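Local coordinates for kelch domain-containing protein (Colletotrichum graminicola M1.001, PDB 5C86), which is a fungal alcohol oxidase of the galactose oxidase and glyoxal oxidase (AA5) family, which probably converts alcohols to aldehydes at a copper centre, at residues 278-283 against 295-300; 300-305 against 332-337; 328-333 against 362-367. All coordinates share one frame; numbering follows the deposited sequence.

Contact 1. Residues 278-283 against 295-300; sequences RGFANA and GGMQKM
Gly-279 and Met-297 form a single antiparallel hydrogen-bonded pair, with Gly-279 N bonded to Met-297 O at 3.0 Å and Met-297 N to Gly-279 O at 2.9 Å. Beyond the pair the chains draw closer, until the CA atoms of Ala-281 and Gly-296 are 3.9 Å apart. The missing side chain of Gly-296 makes room for this, since a CB there would collide with CB of Arg-278. Gly-279 likewise leaves space for Met-300, whose SD lies 3.9 Å from Gly-279 CA. Two methionines flank the Phe-280 ring in different ways. CE of Met-300 sits over one face, offset toward the rim, in a CH-pi contact 3.6 Å from Phe-280 CZ; a bend at chi3 (68°) puts it there. Met-297 runs beside Phe-280 in the same direction and brings SD to the ring edge, in plane and 3.6 Å from Phe-280 CD2, a Met-aromatic contact. On the polar side, the extended Arg-278 chain passes Gly-295 O, and NH1 donates to that oxygen at 2.9 Å. The bond is nearly straight (167°), lies in the guanidinium plane and uses a carbonyl lone pair. NH2 turns to Thr-311 O and Glu-313 OE1, so the buried guanidinium has partners on both NH1 and NH2. The contact sits just past the open end of the hairpin of strands 282-285 and 291-294, in a kelch propeller blade. Phe-280 meets Tyr-334 edge-to-face, and its side chain lies about 7 Å from that of His-423, a copper ligand in this protein that follows strand 412-422, although no copper is bound here.

Contact 2. Residues 300-305 against 332-337; sequences MWLFSD and RNYHST
Leu-302 and Phe-303 close around Tyr-334 in the tight half of this contact. CD2 of Leu-302 stands over the centre of the Tyr-334 ring, 3.6 Å from the centroid, while CD2 of His-335 lies over the opposite face. CG anti to the backbone N (chi1 -164°) carries the Tyr-334 ring to Phe-303; it meets the Phe-303 face with its edge, the planes 85° apart and Tyr-334 CD2 above the centre of the Phe-303 ring. Phe-303 also reaches the imidazole, its CE1 3.5 Å from His-335 CE1, which completes an aromatic cluster. The other half is looser, polar and partly open to solvent. Water 1 bridges the two backbones, donating to Trp-301 O at 2.8 Å and accepting from Ser-304 N and Tyr-334 N. Beside it, Asn-333 ND2 donates to Ser-304 O at 2.9 Å, almost straight (174°), within its own amide plane and on a carbonyl lone pair. Asn-333 opens a type II turn to Ser-336, whose N and OG both bond to Asn-333 O. Tyr-334 OH bonds to Tyr-245 OH and to OH of the copper ligand Tyr-120, a second-shell position. His-335 is itself a copper ligand in this protein: Gly-352 O holds its ND1, consistent with NE2 being the nitrogen offered to the metal, although this chain carries no copper.

Contact 3. Residues 328-333 against 362-367; sequences HTVPRN and HFDGQF
Arg-332 and Asp-364 form a salt bridge that joins the loop before strand 336-340 to the start of strand 364-369, in the propeller blade that strand 5-11 completes, the way a beta-propeller ring is commonly closed. Among the charged contacts, Arg-332 NH1 donates to Asp-364 OD1 at 3.2 Å; NH1 comes from above the carboxylate plane, and the two flat groups are turned 50° apart. NH2 adds weak bonds to OD2 and OD1. NH1 also bonds to Gly-350 O, and the arginine chain is bent at chi2 (-63°), which sets CD. Among the apolar contacts, Val-330 CG1 lies over the centre of the His-362 ring, a CH-pi contact 3.5 Å from the centroid. The same methyl covers one face of the guanidinium near its rim, so it touches both the imidazole and the guanidinium. The other methyl of Val-330, CG2, points at the Asp-364 carboxylate. NE2 of His-362 is hydrogen-bonded to Asp-305 OD2. Finally, water 2 lies in the guanidinium plane, accepting from Arg-332 NH2 at 2.9 Å and donating to Gln-366 OE1 at 2.7 Å.

In the fold
Along the chain, contact 1 comes first, joining the chain before and after the hairpin of strands 282-285 and 291-294. It hands over at Met-300 to contact 2, which opens there and closes a longer loop through strands 313-316 and 321-324 as far as strand 336-340. Contact 3 begins on the stretch where contact 2 ends, sharing Arg-332 and Asn-333, and closes the loop that runs on to strand 364-369; none nests in or crosses another. Residues 328-337 serve contacts 2 and 3 and reach contact 1 where Gly-296 N probably bonds to Arg-332 O. Together they tie the blade running from strand 282-285 to strand 321-324 to the one that strand 5-11 completes, beside the copper-ligand residues.

Contact 1. Residues 278-283 against 295-300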
loop_
_atom_site.group_PDB
_atom_site.type_symbol
_atom_site.label_atom_id
_atom_site.label_comp_id
_atom_site.label_asym_id
_atom_site.label_seq_id
_atom_site.Cartn_x
_atom_site.Cartn_y
_atom_site.Cartn_z
ATOM N N ARG A 278 10.883 4.425 13.816
ATOM C CA ARG A 278 10.203 3.187 13.411
ATOM C C ARG A 278 10.854 2.471 12.286
ATOM O O ARG A 278 11.109 3.062 11.200
ATOM C CB ARG A 278 8.778 3.478 12.918
ATOM C CG ARG A 278 7.899 4.190 13.957
ATOM C CD ARG A 278 6.545 4.572 13.352
ATOM N NE ARG A 278 5.852 5.608 14.110
ATOM C CZ ARG A 278 5.011 5.417 15.114
ATOM N NH1 ARG A 278 4.686 4.206 15.484
ATOM N NH2 ARG A 278 4.480 6.463 15.734
ATOM N N GLY A 279 11.073 1.159 12.463
ATOM C CA GLY A 279 11.375 0.202 11.403
ATOM C C GLY A 279 10.305 -0.878 11.420
ATOM O O GLY A 279 9.860 -1.327 12.494
ATOM N N PHE A 280 9.837 -1.219 10.230
ATOM C CA PHE A 280 8.726 -2.211 10.073
ATOM C C PHE A 280 7.348 -1.634 10.391
ATOM O O PHE A 280 6.376 -2.390 10.544
ATOM C CB PHE A 280 8.928 -3.569 10.832
ATOM C CG PHE A 280 10.291 -4.183 10.658
ATOM C CD1 PHE A 280 10.877 -4.374 9.413
ATOM C CD2 PHE A 280 11.044 -4.540 11.788
ATOM C CE1 PHE A 280 12.159 -4.893 9.287
ATOM C CE2 PHE A 280 12.332 -5.072 11.634
ATOM C CZ PHE A 280 12.888 -5.194 10.386
ATOM N N ALA A 281 7.215 -0.310 10.376
ATOM C CA ALA A 281 5.907 0.321 10.467
ATOM C C ALA A 281 5.155 0.238 9.168
ATOM O O ALA A 281 5.661 -0.285 8.165
ATOM C CB ALA A 281 5.954 1.754 10.960
ATOM N N ASN A 282 3.874 0.681 9.191
ATOM C CA ASN A 282 3.083 0.860 7.999
ATOM C C ASN A 282 2.575 2.275 7.955
ATOM O O ASN A 282 2.353 2.889 8.985
ATOM C CB ASN A 282 1.895 -0.062 7.946
ATOM C CG ASN A 282 2.271 -1.516 7.714
ATOM O OD1 ASN A 282 2.296 -1.942 6.576
ATOM N ND2 ASN A 282 2.595 -2.250 8.752
ATOM N N ALA A 283 2.446 2.827 6.753
ATOM C CA ALA A 283 1.869 4.155 6.605
ATOM C C ALA A 283 0.680 4.115 5.677
ATOM O O ALA A 283 0.745 3.436 4.669
ATOM C CB ALA A 283 2.872 5.129 6.042
ATOM N N GLY A 295 2.878 1.411 14.315
ATOM C CA GLY A 295 3.738 0.271 14.641
ATOM C C GLY A 295 5.193 0.551 14.416
ATOM O O GLY A 295 5.674 1.690 14.439
ATOM N N GLY A 296 5.923 -0.542 14.135
ATOM C CA GLY A 296 7.375 -0.472 14.019
ATOM C C GLY A 296 8.087 -0.575 15.364
ATOM O O GLY A 296 7.482 -0.446 16.423
ATOM N N MET A 297 9.378 -0.782 15.276
ATOM C CA MET A 297 10.258 -0.881 16.468
ATOM C C MET A 297 11.457 -0.020 16.341
ATOM O O MET A 297 11.778 0.484 15.249
ATOM C CB MET A 297 10.651 -2.360 16.642
ATOM C CG MET A 297 11.581 -2.898 15.573
ATOM S SD MET A 297 11.625 -4.694 15.352
ATOM C CE MET A 297 12.218 -5.267 16.966
ATOM N N GLN A 298 12.183 0.123 17.450
ATOM C CA GLN A 298 13.390 0.924 17.481
ATOM C C GLN A 298 14.602 0.186 17.031
ATOM O O GLN A 298 15.163 0.455 15.973
ATOM C CB GLN A 298 13.599 1.474 18.911
ATOM C CG GLN A 298 12.413 2.288 19.366
ATOM C CD GLN A 298 12.702 2.900 20.692
ATOM O OE1 GLN A 298 12.757 2.217 21.670
ATOM N NE2 GLN A 298 12.936 4.174 20.703
ATOM N N LYS A 299 15.052 -0.813 17.784
ATOM C CA LYS A 299 16.199 -1.598 17.344
ATOM C C LYS A 299 15.732 -2.784 16.503
ATOM O O LYS A 299 15.008 -3.673 17.006
ATOM C CB LYS A 299 17.005 -2.034 18.568
ATOM C CG LYS A 299 18.161 -2.997 18.301
ATOM C CD LYS A 299 19.305 -2.321 17.593
ATOM C CE LYS A 299 20.540 -3.218 17.518
ATOM N NZ LYS A 299 21.411 -3.181 18.723
ATOM N N MET A 300 16.094 -2.796 15.231
ATOM C CA MET A 300 15.352 -3.675 14.285
ATOM C C MET A 300 15.880 -5.111 14.379
ATOM O O MET A 300 17.012 -5.351 14.003
ATOM C CB MET A 300 15.462 -3.105 12.879
ATOM C CG MET A 300 14.666 -1.806 12.753
ATOM S SD MET A 300 15.121 -0.893 11.240
ATOM C CE MET A 300 14.478 -1.982 10.035
#

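Contact 2. Residues 300-305 against 332-337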
loop_
_atom_site.group_PDB
_atom_site.type_symbol
_atom_site.label_atom_id
_atom_site.label_comp_id
_atom_site.label_asym_id
_atom_site.label_seq_id
_atom_site.Cartn_x
_atom_site.Cartn_y
_atom_site.Cartn_z
ATOM N N MET A 300 16.094 -2.796 15.231
ATOM C CA MET A 300 15.352 -3.675 14.285
ATOM C C MET A 300 15.880 -5.111 14.379
ATOM O O MET A 300 17.012 -5.351 14.003
ATOM C CB MET A 300 15.462 -3.105 12.879
ATOM C CG MET A 300 14.666 -1.806 12.753
ATOM S SD MET A 300 15.121 -0.893 11.240
ATOM C CE MET A 300 14.478 -1.982 10.035
ATOM N N TRP A 301 14.935 -6.006 14.696
ATOM C CA TRP A 301 15.133 -7.458 14.667
ATOM C C TRP A 301 13.859 -8.126 14.189
ATOM O O TRP A 301 12.741 -7.638 14.470
ATOM C CB TRP A 301 15.463 -8.019 16.036
ATOM C CG TRP A 301 16.754 -7.550 16.639
ATOM C CD1 TRP A 301 16.846 -6.848 17.758
ATOM C CD2 TRP A 301 18.106 -7.708 16.143
ATOM N NE1 TRP A 301 18.157 -6.616 18.058
ATOM C CE2 TRP A 301 18.936 -7.067 17.031
ATOM C CE3 TRP A 301 18.677 -8.326 15.017
ATOM C CZ2 TRP A 301 20.342 -7.040 16.844
ATOM C CZ3 TRP A 301 20.066 -8.290 14.843
ATOM C CH2 TRP A 301 20.853 -7.636 15.767
ATOM N N LEU A 302 14.030 -9.223 13.500
ATOM C CA LEU A 302 12.899 -9.937 12.923
ATOM C C LEU A 302 12.193 -10.795 13.987
ATOM O O LEU A 302 12.820 -11.281 14.930
ATOM C CB LEU A 302 13.320 -10.778 11.735
ATOM C CG LEU A 302 14.173 -10.111 10.651
ATOM C CD1 LEU A 302 14.279 -10.970 9.444
ATOM C CD2 LEU A 302 13.553 -8.772 10.273
ATOM N N PHE A 303 10.892 -10.954 13.836
ATOM C CA PHE A 303 10.127 -11.910 14.658
ATOM C C PHE A 303 10.285 -11.603 16.139
ATOM O O PHE A 303 10.465 -12.524 17.012
ATOM C CB PHE A 303 10.573 -13.349 14.349
ATOM C CG PHE A 303 10.479 -13.685 12.910
ATOM C CD1 PHE A 303 9.251 -13.869 12.275
ATOM C CD2 PHE A 303 11.597 -13.771 12.136
ATOM C CE1 PHE A 303 9.205 -14.156 10.917
ATOM C CE2 PHE A 303 11.535 -14.015 10.787
ATOM C CZ PHE A 303 10.349 -14.182 10.163
ATOM N N SER A 304 10.240 -10.316 16.460
ATOM C CA SER A 304 10.533 -9.804 17.743
ATOM C C SER A 304 9.556 -8.725 18.156
ATOM O O SER A 304 9.312 -7.757 17.382
ATOM C CB SER A 304 11.944 -9.201 17.764
ATOM O OG SER A 304 12.258 -8.777 19.057
ATOM N N ASP A 305 9.040 -8.855 19.365
ATOM C CA ASP A 305 8.178 -7.886 20.018
ATOM C C ASP A 305 8.933 -6.823 20.815
ATOM O O ASP A 305 8.332 -5.981 21.516
ATOM C CB ASP A 305 7.079 -8.570 20.901
ATOM C CG ASP A 305 5.966 -9.160 20.089
ATOM O OD1 ASP A 305 5.860 -8.900 18.885
ATOM O OD2 ASP A 305 5.150 -9.889 20.650
ATOM N N ARG A 332 3.294 -4.152 16.809
ATOM C CA ARG A 332 3.099 -4.373 15.379
ATOM C C ARG A 332 4.418 -4.116 14.683
ATOM O O ARG A 332 4.626 -3.056 14.135
ATOM C CB ARG A 332 1.986 -3.442 14.873
ATOM C CG ARG A 332 0.602 -3.652 15.536
ATOM C CD ARG A 332 -0.054 -4.980 15.339
ATOM N NE ARG A 332 -1.344 -5.054 16.088
ATOM C CZ ARG A 332 -1.984 -6.191 16.402
ATOM N NH1 ARG A 332 -1.522 -7.348 16.045
ATOM N NH2 ARG A 332 -3.101 -6.125 17.099
ATOM N N ASN A 333 5.257 -5.136 14.705
ATOM C CA ASN A 333 6.612 -4.997 14.250
ATOM C C ASN A 333 6.772 -5.731 12.960
ATOM O O ASN A 333 5.961 -5.570 12.059
ATOM C CB ASN A 333 7.634 -5.408 15.348
ATOM C CG ASN A 333 7.613 -4.547 16.550
ATOM O OD1 ASN A 333 7.091 -3.433 16.566
ATOM N ND2 ASN A 333 8.256 -5.057 17.626
ATOM N N TYR A 334 7.803 -6.555 12.774
ATOM C CA TYR A 334 7.946 -7.315 11.522
ATOM C C TYR A 334 6.706 -8.176 11.267
ATOM O O TYR A 334 6.165 -8.783 12.178
ATOM C CB TYR A 334 9.192 -8.217 11.611
ATOM C CG TYR A 334 9.667 -8.747 10.300
ATOM C CD1 TYR A 334 10.058 -7.884 9.279
ATOM C CD2 TYR A 334 9.824 -10.113 10.031
ATOM C CE1 TYR A 334 10.521 -8.337 8.108
ATOM C CE2 TYR A 334 10.328 -10.555 8.782
ATOM C CZ TYR A 334 10.678 -9.646 7.838
ATOM O OH TYR A 334 11.262 -10.038 6.616
ATOM N N HIS A 335 6.246 -8.131 10.024
ATOM C CA HIS A 335 5.087 -8.858 9.517
ATOM C C HIS A 335 3.746 -8.288 9.946
ATOM O O HIS A 335 2.736 -8.983 9.803
ATOM C CB HIS A 335 5.198 -10.373 9.792
ATOM C CG HIS A 335 6.224 -11.050 8.950
ATOM N ND1 HIS A 335 6.635 -12.340 9.201
ATOM C CD2 HIS A 335 6.877 -10.677 7.834
ATOM C CE1 HIS A 335 7.480 -12.719 8.277
ATOM N NE2 HIS A 335 7.659 -11.740 7.436
ATOM N N SER A 336 3.748 -7.065 10.433
ATOM C CA SER A 336 2.497 -6.288 10.683
ATOM C C SER A 336 2.043 -5.600 9.376
ATOM O O SER A 336 2.791 -5.430 8.440
ATOM C CB SER A 336 2.683 -5.261 11.780
ATOM O OG SER A 336 3.645 -4.244 11.404
ATOM N N THR A 337 0.754 -5.345 9.375
ATOM C CA THR A 337 0.077 -4.772 8.211
ATOM C C THR A 337 -0.854 -3.645 8.665
ATOM O O THR A 337 -1.305 -3.601 9.788
ATOM C CB THR A 337 -0.682 -5.840 7.428
ATOM O OG1 THR A 337 -1.589 -6.519 8.324
ATOM C CG2 THR A 337 0.239 -6.782 6.687
HETATM O O HOH W 1 9.973 -7.712 14.670
#

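Contact 3. Residues 328-333 against 362-367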
loop_
_atom_site.group_PDB
_atom_site.type_symbol
_atom_site.label_atom_id
_atom_site.label_comp_id
_atom_site.label_asym_id
_atom_site.label_seq_id
_atom_site.Cartn_x
_atom_site.Cartn_y
_atom_site.Cartn_z
ATOM N N HIS A 328 -1.899 1.305 20.986
ATOM C CA HIS A 328 -2.340 -0.087 20.969
ATOM C C HIS A 328 -1.471 -0.812 22.035
ATOM O O HIS A 328 -0.479 -0.289 22.498
ATOM C CB HIS A 328 -2.330 -0.687 19.563
ATOM C CG HIS A 328 -1.043 -0.520 18.828
ATOM N ND1 HIS A 328 -0.694 0.603 18.108
ATOM C CD2 HIS A 328 0.030 -1.334 18.781
ATOM C CE1 HIS A 328 0.522 0.426 17.589
ATOM N NE2 HIS A 328 0.970 -0.748 17.983
ATOM N N THR A 329 -1.917 -2.012 22.359
ATOM C CA THR A 329 -1.224 -2.840 23.371
ATOM C C THR A 329 -0.385 -3.937 22.784
ATOM O O THR A 329 0.673 -4.275 23.343
ATOM C CB THR A 329 -2.224 -3.441 24.385
ATOM O OG1 THR A 329 -3.217 -4.221 23.724
ATOM C CG2 THR A 329 -2.801 -2.353 25.240
ATOM N N VAL A 330 -0.730 -4.394 21.600
ATOM C CA VAL A 330 0.004 -5.432 20.917
ATOM C C VAL A 330 1.080 -4.807 20.011
ATOM O O VAL A 330 0.745 -3.999 19.149
ATOM C CB VAL A 330 -0.903 -6.346 20.082
ATOM C CG1 VAL A 330 -0.141 -7.425 19.362
ATOM C CG2 VAL A 330 -1.979 -7.015 20.999
ATOM N N PRO A 331 2.326 -5.273 20.092
ATOM C CA PRO A 331 3.380 -4.755 19.152
ATOM C C PRO A 331 3.014 -5.083 17.727
ATOM O O PRO A 331 2.498 -6.176 17.444
ATOM C CB PRO A 331 4.652 -5.510 19.555
ATOM C CG PRO A 331 4.376 -5.862 20.958
ATOM C CD PRO A 331 2.930 -6.221 21.055
ATOM N N ARG A 332 3.294 -4.152 16.809
ATOM C CA ARG A 332 3.099 -4.373 15.379
ATOM C C ARG A 332 4.418 -4.116 14.683
ATOM O O ARG A 332 4.626 -3.056 14.135
ATOM C CB ARG A 332 1.986 -3.442 14.873
ATOM C CG ARG A 332 0.602 -3.652 15.536
ATOM C CD ARG A 332 -0.054 -4.980 15.339
ATOM N NE ARG A 332 -1.344 -5.054 16.088
ATOM C CZ ARG A 332 -1.984 -6.191 16.402
ATOM N NH1 ARG A 332 -1.522 -7.348 16.045
ATOM N NH2 ARG A 332 -3.101 -6.125 17.099
ATOM N N ASN A 333 5.257 -5.136 14.705
ATOM C CA ASN A 333 6.612 -4.997 14.250
ATOM C C ASN A 333 6.772 -5.731 12.960
ATOM O O ASN A 333 5.961 -5.570 12.059
ATOM C CB ASN A 333 7.634 -5.408 15.348
ATOM C CG ASN A 333 7.613 -4.547 16.550
ATOM O OD1 ASN A 333 7.091 -3.433 16.566
ATOM N ND2 ASN A 333 8.256 -5.057 17.626
ATOM N N HIS A 362 0.853 -12.720 16.176
ATOM C CA HIS A 362 -0.348 -11.962 16.501
ATOM C C HIS A 362 -1.388 -12.172 15.426
ATOM O O HIS A 362 -1.256 -11.679 14.274
ATOM C CB HIS A 362 0.061 -10.503 16.651
ATOM C CG HIS A 362 1.100 -10.294 17.689
ATOM N ND1 HIS A 362 0.899 -10.667 19.005
ATOM C CD2 HIS A 362 2.372 -9.818 17.622
ATOM C CE1 HIS A 362 1.993 -10.431 19.699
ATOM N NE2 HIS A 362 2.889 -9.895 18.895
ATOM N N PHE A 363 -2.442 -12.939 15.734
ATOM C CA PHE A 363 -3.470 -13.301 14.724
ATOM C C PHE A 363 -4.514 -12.176 14.604
ATOM O O PHE A 363 -5.466 -12.287 13.900
ATOM C CB PHE A 363 -4.156 -14.660 15.034
ATOM C CG PHE A 363 -3.241 -15.862 14.948
ATOM C CD1 PHE A 363 -2.408 -16.172 16.034
ATOM C CD2 PHE A 363 -3.220 -16.660 13.831
ATOM C CE1 PHE A 363 -1.566 -17.291 15.955
ATOM C CE2 PHE A 363 -2.393 -17.763 13.747
ATOM C CZ PHE A 363 -1.572 -18.037 14.842
ATOM N N ASP A 364 -4.356 -11.173 15.413
ATOM C CA ASP A 364 -5.375 -10.206 15.621
ATOM C C ASP A 364 -4.987 -8.828 15.000
ATOM O O ASP A 364 -3.893 -8.608 14.502
ATOM C CB ASP A 364 -5.647 -10.068 17.078
ATOM C CG ASP A 364 -4.516 -9.359 17.820
ATOM O OD1 ASP A 364 -3.340 -9.558 17.477
ATOM O OD2 ASP A 364 -4.818 -8.511 18.687
ATOM N N GLY A 365 -6.002 -7.968 15.024
ATOM C CA GLY A 365 -5.828 -6.568 14.757
ATOM C C GLY A 365 -7.095 -5.857 15.086
ATOM O O GLY A 365 -7.987 -6.435 15.705
ATOM N N GLN A 366 -7.141 -4.574 14.772
ATOM C CA GLN A 366 -8.301 -3.736 15.090
ATOM C C GLN A 366 -8.378 -2.682 13.970
ATOM O O GLN A 366 -7.336 -2.411 13.319
ATOM C CB GLN A 366 -8.151 -2.983 16.393
ATOM C CG GLN A 366 -8.041 -3.808 17.664
ATOM C CD GLN A 366 -7.566 -2.991 18.866
ATOM O OE1 GLN A 366 -6.362 -2.730 19.069
ATOM N NE2 GLN A 366 -8.512 -2.581 19.675
ATOM N N PHE A 367 -9.509 -2.007 13.890
ATOM C CA PHE A 367 -9.690 -0.906 12.985
ATOM C C PHE A 367 -9.658 0.345 13.757
ATOM O O PHE A 367 -10.333 0.512 14.798
ATOM C CB PHE A 367 -11.027 -1.100 12.244
ATOM C CG PHE A 367 -11.039 -2.262 11.341
ATOM C CD1 PHE A 367 -10.548 -2.240 9.988
ATOM C CD2 PHE A 367 -11.478 -3.516 11.796
ATOM C CE1 PHE A 367 -10.556 -3.293 9.216
ATOM C CE2 PHE A 367 -11.469 -4.631 10.947
ATOM C CZ PHE A 367 -11.036 -4.535 9.644
HETATM O O HOH W 2 -4.023 -3.518 18.042
#